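PDB 3QFH: epidermin leader peptide processing serine protease EpiP from Staphylococcus aureus subsp. aureus, which probably cleaves the leader peptide from the precursor of the lantibiotic epidermin, as a subtilisin-like serine endopeptidase. Local coordinates for residues A122-I126 with A195-T201; P49-V53 with K262-Y266. All blocks are in the same frame, centred on the assembly; numbering follows the deposited sequence.

How the contacts relate
Contact 2 starts first along the chain. Its segment 49-53, between strands 43-48 and 53-59, lies in the propeptide-like region. It meets helix 254-269 of the subtilase region, 209 residues further on, and so closes a very long loop. Contact 1 falls wholly within that loop. It joins 122-126, which runs into strand 126-130, to 195-201, which runs into strand 200-204. The two contacts therefore nest and do not cross. Contact 1 works inside the subtilase region, where two neighbouring strands of its parallel sheet begin. Contact 2 ties the propeptide-like region to that region. Their centres are about 25 Å apart and their nearest atoms about 14 Å, so they do not touch.

Contact 1. Residues A122-I126 with A195-T201; sequences ANTKI and APNNKFT
With chi1 of -70°, Asn-198 holds CG anti to its own carbonyl carbon, and chi2 of 79° then aims the amide at Thr-124. Asn-198 ND2 donates to Thr-124 O at 2.8 Å. The bond is nearly straight (174°), and the oxygen lies in the plane of the Asn-198 amide. The same ND2 also bonds Asp-398, whose carboxylate takes Thr-124 OG1 as well. On its other branch, Asn-198 OD1 lies 3.6 Å from Ala-122 CB. That methyl also sits close to Asn-197 O. One water accepts from Lys-199 N and donates to Ala-122 O and Thr-124 O, so Thr-124 O is gripped by two donors. A second water joins Ala-122 O to Asn-197 O. Beyond this point the chains pair as parallel strands of the central sheet of the subtilisin-like alpha/beta fold. Ile-126 N donates to Lys-199 O at 3.2 Å, and Thr-201 N to Ile-126 O at 2.8 Å. Ile-126 thus brackets Phe-200 in a parallel bridge. The Ile-126 side chain lies on the sheet face that Phe-200 also points to, and Ile-126 CD1 meets Ala-195 CB at 4.2 Å. Helix 382-400 packs there through Ala-394, against Ile-126, Thr-124 and Asn-198.

Contact 2. Residues P49-V53 with K262-Y266; sequences PELHV and KAINY. With SO4 (sulfate ion), chain L.
The contact belongs to the interface between the propeptide-like region and the subtilase region. A short 3-10 turn, 49-51, meets one side of helix 254-269. Leu-51 and Lys-262 are at the centre of the contact. Lys-262 NZ donates to Leu-51 O at 2.9 Å. The ammonium group approaches from above the carbonyl plane, 42° out of it. A bend in the lysine chain at chi3 (66°) brings NZ round to this oxygen. NZ also makes a salt bridge with Glu-26, so a carbonyl and a carboxylate of the propeptide-like region share one lysine. The two methyls of Leu-51 rest on the helix. Leu-51 CD1 meets Ala-263 CB at 3.8 Å. Leu-51 CD2 lies 3.9 Å from Lys-262 O. Leu-51 CD2 also comes within 4.4 Å of Tyr-266 CB. One turn on from Lys-262, the aliphatic part of Glu-50 runs past the Tyr-266 ring. Glu-50 CB is 3.9 Å from Tyr-266 CE1. Glu-50 CG is 3.8 Å from Tyr-266 OH. The carboxylate and ring planes are 77° apart. Helix 213-225 joins in, with Val-221 touching Leu-51 and Tyr-266, and Asn-225 bonding the Tyr-266 hydroxyl. His-52 NE2 donates at 2.6 Å to sulfate O4, which lies at the ring edge. The sulfate probably came from the crystallisation liquor, and Thr-30 N binds it too. His-52 and Val-53 form a G1 beta bulge opposite the end of strand 43-48, where the hairpin turns into strand 53-59. A propeptide sheet packed on helices of the catalytic domain is characteristic of subtilisin-family proproteins.

Contact 1. Residues A122-I126 with A195-T201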
ATOM      1  N   ALA A 122       9.099 -21.015   2.708  1.00 37.83           N
ATOM      2  CA  ALA A 122       8.547 -19.657   2.585  1.00 37.07           C
ATOM      3  C   ALA A 122       7.049 -19.677   2.331  1.00 36.38           C
ATOM      4  O   ALA A 122       6.585 -19.377   1.234  1.00 37.90           O
ATOM      5  CB  ALA A 122       9.262 -18.913   1.468  1.00 35.33           C
ATOM      6  N   ASN A 123       6.296 -19.974   3.375  1.00 35.32           N
ATOM      7  CA  ASN A 123       4.855 -20.124   3.285  1.00 35.34           C
ATOM      8  C   ASN A 123       4.014 -18.858   3.367  1.00 33.61           C
ATOM      9  O   ASN A 123       2.878 -18.852   2.908  1.00 33.45           O
ATOM     10  CB  ASN A 123       4.407 -21.138   4.345  1.00 37.14           C
ATOM     11  CG  ASN A 123       5.022 -22.515   4.107  1.00 41.76           C
ATOM     12  OD1 ASN A 123       5.384 -22.846   2.973  1.00 48.23           O
ATOM     13  ND2 ASN A 123       5.153 -23.310   5.160  1.00 47.19           N
ATOM     14  N   THR A 124       4.542 -17.794   3.948  1.00 31.31           N
ATOM     15  CA  THR A 124       3.770 -16.558   4.033  1.00 31.11           C
ATOM     16  C   THR A 124       3.496 -15.951   2.648  1.00 30.89           C
ATOM     17  O   THR A 124       4.385 -15.873   1.799  1.00 29.95           O
ATOM     18  CB  THR A 124       4.453 -15.509   4.915  1.00 29.33           C
ATOM     19  OG1 THR A 124       4.441 -15.959   6.269  1.00 30.65           O
ATOM     20  CG2 THR A 124       3.730 -14.170   4.847  1.00 27.47           C
ATOM     21  N   LYS A 125       2.246 -15.544   2.451  1.00 31.21           N
ATOM     22  CA  LYS A 125       1.794 -14.888   1.221  1.00 32.38           C
ATOM     23  C   LYS A 125       1.755 -13.402   1.410  1.00 30.00           C
ATOM     24  O   LYS A 125       1.130 -12.923   2.358  1.00 30.18           O
ATOM     25  CB  LYS A 125       0.364 -15.290   0.885  1.00 34.32           C
ATOM     26  CG  LYS A 125       0.181 -16.502   0.041  1.00 40.99           C
ATOM     27  CD  LYS A 125       0.694 -17.761   0.644  1.00 48.03           C
ATOM     28  CE  LYS A 125      -0.025 -18.946  -0.023  1.00 52.13           C
ATOM     29  NZ  LYS A 125      -0.152 -18.732  -1.512  1.00 55.16           N
ATOM     30  N   ILE A 126       2.397 -12.669   0.510  1.00 27.61           N
ATOM     31  CA  ILE A 126       2.374 -11.236   0.564  1.00 27.89           C
ATOM     32  C   ILE A 126       1.294 -10.739  -0.424  1.00 27.33           C
ATOM     33  O   ILE A 126       1.310 -11.093  -1.599  1.00 28.54           O
ATOM     34  CB  ILE A 126       3.732 -10.641   0.190  1.00 27.37           C
ATOM     35  CG1 ILE A 126       4.842 -11.229   1.067  1.00 28.78           C
ATOM     36  CG2 ILE A 126       3.706  -9.114   0.311  1.00 28.48           C
ATOM     37  CD1 ILE A 126       6.210 -10.875   0.595  1.00 26.46           C
ATOM     38  N   ALA A 195      12.106 -10.930  -0.508  1.00 22.95           N
ATOM     39  CA  ALA A 195      11.615 -12.260  -0.179  1.00 23.38           C
ATOM     40  C   ALA A 195      11.466 -13.089  -1.453  1.00 24.12           C
ATOM     41  O   ALA A 195      10.350 -13.345  -1.898  1.00 24.66           O
ATOM     42  CB  ALA A 195      10.231 -12.134   0.565  1.00 21.81           C
ATOM     43  N   PRO A 196      12.594 -13.539  -2.031  1.00 24.09           N
ATOM     44  CA  PRO A 196      12.607 -14.224  -3.325  1.00 24.70           C
ATOM     45  C   PRO A 196      11.951 -15.597  -3.441  1.00 26.40           C
ATOM     46  O   PRO A 196      11.771 -16.066  -4.565  1.00 25.54           O
ATOM     47  CB  PRO A 196      14.103 -14.333  -3.658  1.00 26.40           C
ATOM     48  CG  PRO A 196      14.808 -14.184  -2.370  1.00 26.04           C
ATOM     49  CD  PRO A 196      13.948 -13.358  -1.482  1.00 25.78           C
ATOM     50  N   ASN A 197      11.604 -16.226  -2.317  1.00 27.40           N
ATOM     51  CA  ASN A 197      10.957 -17.542  -2.334  1.00 29.17           C
ATOM     52  C   ASN A 197       9.489 -17.510  -1.890  1.00 27.58           C
ATOM     53  O   ASN A 197       8.826 -18.525  -1.883  1.00 29.21           O
ATOM     54  CB  ASN A 197      11.747 -18.512  -1.454  1.00 30.82           C
ATOM     55  CG  ASN A 197      13.218 -18.636  -1.880  1.00 32.93           C
ATOM     56  OD1 ASN A 197      13.557 -18.494  -3.052  1.00 33.45           O
ATOM     57  ND2 ASN A 197      14.087 -18.896  -0.911  1.00 35.51           N
ATOM     58  N   ASN A 198       8.993 -16.341  -1.517  1.00 26.79           N
ATOM     59  CA  ASN A 198       7.597 -16.183  -1.121  1.00 26.25           C
ATOM     60  C   ASN A 198       6.702 -15.865  -2.309  1.00 25.26           C
ATOM     61  O   ASN A 198       7.091 -15.142  -3.237  1.00 24.26           O
ATOM     62  CB  ASN A 198       7.420 -15.060  -0.071  1.00 24.17           C
ATOM     63  CG  ASN A 198       7.995 -15.429   1.287  1.00 27.82           C
ATOM     64  OD1 ASN A 198       9.201 -15.359   1.501  1.00 29.47           O
ATOM     65  ND2 ASN A 198       7.118 -15.807   2.221  1.00 28.01           N
ATOM     66  N   LYS A 199       5.488 -16.385  -2.268  1.00 25.22           N
ATOM     67  CA  LYS A 199       4.510 -16.087  -3.299  1.00 25.02           C
ATOM     68  C   LYS A 199       3.872 -14.754  -2.950  1.00 25.72           C
ATOM     69  O   LYS A 199       3.739 -14.405  -1.758  1.00 26.64           O
ATOM     70  CB  LYS A 199       3.408 -17.142  -3.359  1.00 26.04           C
ATOM     71  CG  LYS A 199       3.868 -18.582  -3.511  1.00 30.56           C
ATOM     72  CD  LYS A 199       4.709 -18.782  -4.757  1.00 36.92           C
ATOM     73  CE  LYS A 199       5.199 -20.226  -4.852  1.00 40.70           C
ATOM     74  NZ  LYS A 199       6.098 -20.476  -6.015  1.00 42.46           N
ATOM     75  N   PHE A 200       3.502 -14.000  -3.980  1.00 24.46           N
ATOM     76  CA  PHE A 200       2.799 -12.761  -3.798  1.00 24.39           C
ATOM     77  C   PHE A 200       1.479 -12.880  -4.535  1.00 25.59           C
ATOM     78  O   PHE A 200       1.329 -13.661  -5.496  1.00 24.66           O
ATOM     79  CB  PHE A 200       3.614 -11.547  -4.258  1.00 24.70           C
ATOM     80  CG  PHE A 200       3.714 -11.392  -5.750  1.00 26.23           C
ATOM     81  CD1 PHE A 200       2.849 -10.544  -6.427  1.00 26.96           C
ATOM     82  CD2 PHE A 200       4.684 -12.073  -6.471  1.00 28.27           C
ATOM     83  CE1 PHE A 200       2.945 -10.385  -7.789  1.00 25.88           C
ATOM     84  CE2 PHE A 200       4.793 -11.909  -7.841  1.00 26.57           C
ATOM     85  CZ  PHE A 200       3.918 -11.077  -8.500  1.00 25.64           C
ATOM     86  N   THR A 201       0.511 -12.128  -4.046  1.00 25.84           N
ATOM     87  CA  THR A 201      -0.815 -12.118  -4.598  1.00 28.08           C
ATOM     88  C   THR A 201      -1.112 -10.679  -4.910  1.00 26.59           C
ATOM     89  O   THR A 201      -0.988  -9.821  -4.039  1.00 29.00           O
ATOM     90  CB  THR A 201      -1.848 -12.634  -3.584  1.00 28.61           C
ATOM     91  OG1 THR A 201      -1.436 -13.906  -3.084  1.00 34.45           O
ATOM     92  CG2 THR A 201      -3.191 -12.778  -4.228  1.00 30.85           C
TER
HETATM   93  O   HOH W   1       4.692 -17.812  -0.007  1.00 19.93           O
HETATM   94  O   HOH W   2       6.870 -20.434  -1.812  1.00 38.25           O

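Contact 2. Residues P49-V53 with K262-Y266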
ATOM      1  N   PRO A  49     -19.875  -6.186   2.010  1.00 32.58           N
ATOM      2  CA  PRO A  49     -20.728  -6.654   3.122  1.00 35.11           C
ATOM      3  C   PRO A  49     -20.030  -6.678   4.489  1.00 33.60           C
ATOM      4  O   PRO A  49     -20.611  -6.237   5.469  1.00 34.35           O
ATOM      5  CB  PRO A  49     -21.141  -8.068   2.683  1.00 36.04           C
ATOM      6  CG  PRO A  49     -21.103  -8.014   1.203  1.00 37.57           C
ATOM      7  CD  PRO A  49     -19.950  -7.088   0.849  1.00 35.38           C
ATOM      8  N   GLU A  50     -18.783  -7.135   4.525  1.00 32.97           N
ATOM      9  CA  GLU A  50     -18.010  -7.228   5.776  1.00 33.53           C
ATOM     10  C   GLU A  50     -17.803  -5.885   6.476  1.00 31.51           C
ATOM     11  O   GLU A  50     -17.555  -5.853   7.664  1.00 32.83           O
ATOM     12  CB  GLU A  50     -16.617  -7.840   5.525  1.00 34.91           C
ATOM     13  CG  GLU A  50     -16.589  -9.268   4.989  1.00 39.01           C
ATOM     14  CD  GLU A  50     -16.707  -9.382   3.470  1.00 41.75           C
ATOM     15  OE1 GLU A  50     -17.044  -8.379   2.787  1.00 33.00           O
ATOM     16  OE2 GLU A  50     -16.439 -10.504   2.967  1.00 44.36           O
ATOM     17  N   LEU A  51     -17.853  -4.788   5.736  1.00 29.48           N
ATOM     18  CA  LEU A  51     -17.641  -3.463   6.331  1.00 29.54           C
ATOM     19  C   LEU A  51     -18.919  -2.632   6.382  1.00 29.63           C
ATOM     20  O   LEU A  51     -18.905  -1.488   6.839  1.00 29.56           O
ATOM     21  CB  LEU A  51     -16.626  -2.699   5.507  1.00 28.03           C
ATOM     22  CG  LEU A  51     -15.301  -3.411   5.239  1.00 31.86           C
ATOM     23  CD1 LEU A  51     -14.349  -2.466   4.533  1.00 27.69           C
ATOM     24  CD2 LEU A  51     -14.688  -3.940   6.515  1.00 28.14           C
ATOM     25  N   HIS A  52     -20.011  -3.185   5.869  1.00 29.03           N
ATOM     26  CA  HIS A  52     -21.277  -2.464   5.812  1.00 29.93           C
ATOM     27  C   HIS A  52     -21.180  -1.152   5.021  1.00 29.62           C
ATOM     28  O   HIS A  52     -21.726  -0.111   5.438  1.00 30.52           O
ATOM     29  CB  HIS A  52     -21.841  -2.228   7.222  1.00 29.96           C
ATOM     30  CG  HIS A  52     -22.222  -3.489   7.929  1.00 35.62           C
ATOM     31  ND1 HIS A  52     -21.684  -3.861   9.138  1.00 43.85           N
ATOM     32  CD2 HIS A  52     -23.071  -4.480   7.574  1.00 39.97           C
ATOM     33  CE1 HIS A  52     -22.208  -5.014   9.515  1.00 47.93           C
ATOM     34  NE2 HIS A  52     -23.056  -5.409   8.584  1.00 46.27           N
ATOM     35  N   VAL A  53     -20.493  -1.192   3.876  1.00 30.03           N
ATOM     36  CA  VAL A  53     -20.385  -0.012   3.012  1.00 29.29           C
ATOM     37  C   VAL A  53     -20.712  -0.363   1.561  1.00 29.78           C
ATOM     38  O   VAL A  53     -20.407  -1.456   1.072  1.00 28.91           O
ATOM     39  CB  VAL A  53     -19.010   0.706   3.111  1.00 30.84           C
ATOM     40  CG1 VAL A  53     -18.783   1.242   4.522  1.00 32.10           C
ATOM     41  CG2 VAL A  53     -17.860  -0.202   2.696  1.00 32.37           C
ATOM     42  N   LYS A 262     -11.847   0.479   8.904  1.00 29.01           N
ATOM     43  CA  LYS A 262     -12.508  -0.793   9.252  1.00 30.23           C
ATOM     44  C   LYS A 262     -11.896  -1.967   8.487  1.00 28.55           C
ATOM     45  O   LYS A 262     -11.774  -3.050   9.026  1.00 28.89           O
ATOM     46  CB  LYS A 262     -14.030  -0.725   9.057  1.00 31.85           C
ATOM     47  CG  LYS A 262     -14.719   0.157  10.089  1.00 34.14           C
ATOM     48  CD  LYS A 262     -16.183   0.479   9.740  1.00 41.49           C
ATOM     49  CE  LYS A 262     -17.096  -0.742   9.766  1.00 45.10           C
ATOM     50  NZ  LYS A 262     -18.535  -0.384   9.470  1.00 48.54           N
ATOM     51  N   ALA A 263     -11.486  -1.743   7.246  1.00 27.53           N
ATOM     52  CA  ALA A 263     -10.835  -2.798   6.460  1.00 27.79           C
ATOM     53  C   ALA A 263      -9.527  -3.224   7.160  1.00 26.81           C
ATOM     54  O   ALA A 263      -9.263  -4.408   7.345  1.00 26.26           O
ATOM     55  CB  ALA A 263     -10.542  -2.302   5.042  1.00 25.93           C
ATOM     56  N   ILE A 264      -8.718  -2.232   7.529  1.00 26.11           N
ATOM     57  CA  ILE A 264      -7.450  -2.436   8.251  1.00 26.30           C
ATOM     58  C   ILE A 264      -7.652  -3.235   9.574  1.00 27.00           C
ATOM     59  O   ILE A 264      -6.914  -4.175   9.869  1.00 26.13           O
ATOM     60  CB  ILE A 264      -6.762  -1.060   8.506  1.00 25.07           C
ATOM     61  CG1 ILE A 264      -6.296  -0.481   7.169  1.00 25.93           C
ATOM     62  CG2 ILE A 264      -5.564  -1.185   9.465  1.00 26.26           C
ATOM     63  CD1 ILE A 264      -5.843   0.956   7.222  1.00 29.96           C
ATOM     64  N   ASN A 265      -8.671  -2.881  10.336  1.00 27.81           N
ATOM     65  CA  ASN A 265      -8.948  -3.569  11.602  1.00 28.84           C
ATOM     66  C   ASN A 265      -9.494  -4.965  11.345  1.00 28.33           C
ATOM     67  O   ASN A 265      -9.264  -5.885  12.132  1.00 31.15           O
ATOM     68  CB  ASN A 265      -9.876  -2.732  12.477  1.00 29.32           C
ATOM     69  CG  ASN A 265      -9.221  -1.422  12.943  1.00 31.09           C
ATOM     70  OD1 ASN A 265      -8.002  -1.260  12.866  1.00 33.04           O
ATOM     71  ND2 ASN A 265     -10.026  -0.506  13.448  1.00 31.50           N
ATOM     72  N   TYR A 266     -10.210  -5.118  10.239  1.00 28.01           N
ATOM     73  CA  TYR A 266     -10.707  -6.418   9.825  1.00 27.92           C
ATOM     74  C   TYR A 266      -9.490  -7.313   9.519  1.00 27.73           C
ATOM     75  O   TYR A 266      -9.420  -8.458   9.981  1.00 26.63           O
ATOM     76  CB  TYR A 266     -11.618  -6.288   8.607  1.00 27.65           C
ATOM     77  CG  TYR A 266     -12.205  -7.596   8.102  1.00 28.44           C
ATOM     78  CD1 TYR A 266     -13.443  -8.043   8.535  1.00 34.14           C
ATOM     79  CD2 TYR A 266     -11.511  -8.381   7.195  1.00 28.74           C
ATOM     80  CE1 TYR A 266     -13.979  -9.240   8.066  1.00 36.39           C
ATOM     81  CE2 TYR A 266     -12.027  -9.558   6.723  1.00 32.96           C
ATOM     82  CZ  TYR A 266     -13.258  -9.988   7.159  1.00 35.01           C
ATOM     83  OH  TYR A 266     -13.753 -11.169   6.678  1.00 40.59           O
TER
HETATM   84  S   SO4 L 458     -24.826  -8.300   9.520  0.75 57.46           S
HETATM   85  O1  SO4 L 458     -26.115  -8.967   9.676  0.75 58.49           O
HETATM   86  O2  SO4 L 458     -24.305  -7.959  10.839  0.75 57.14           O
HETATM   87  O3  SO4 L 458     -23.885  -9.181   8.832  0.75 56.06           O
HETATM   88  O4  SO4 L 458     -25.010  -7.090   8.731  0.75 54.71           O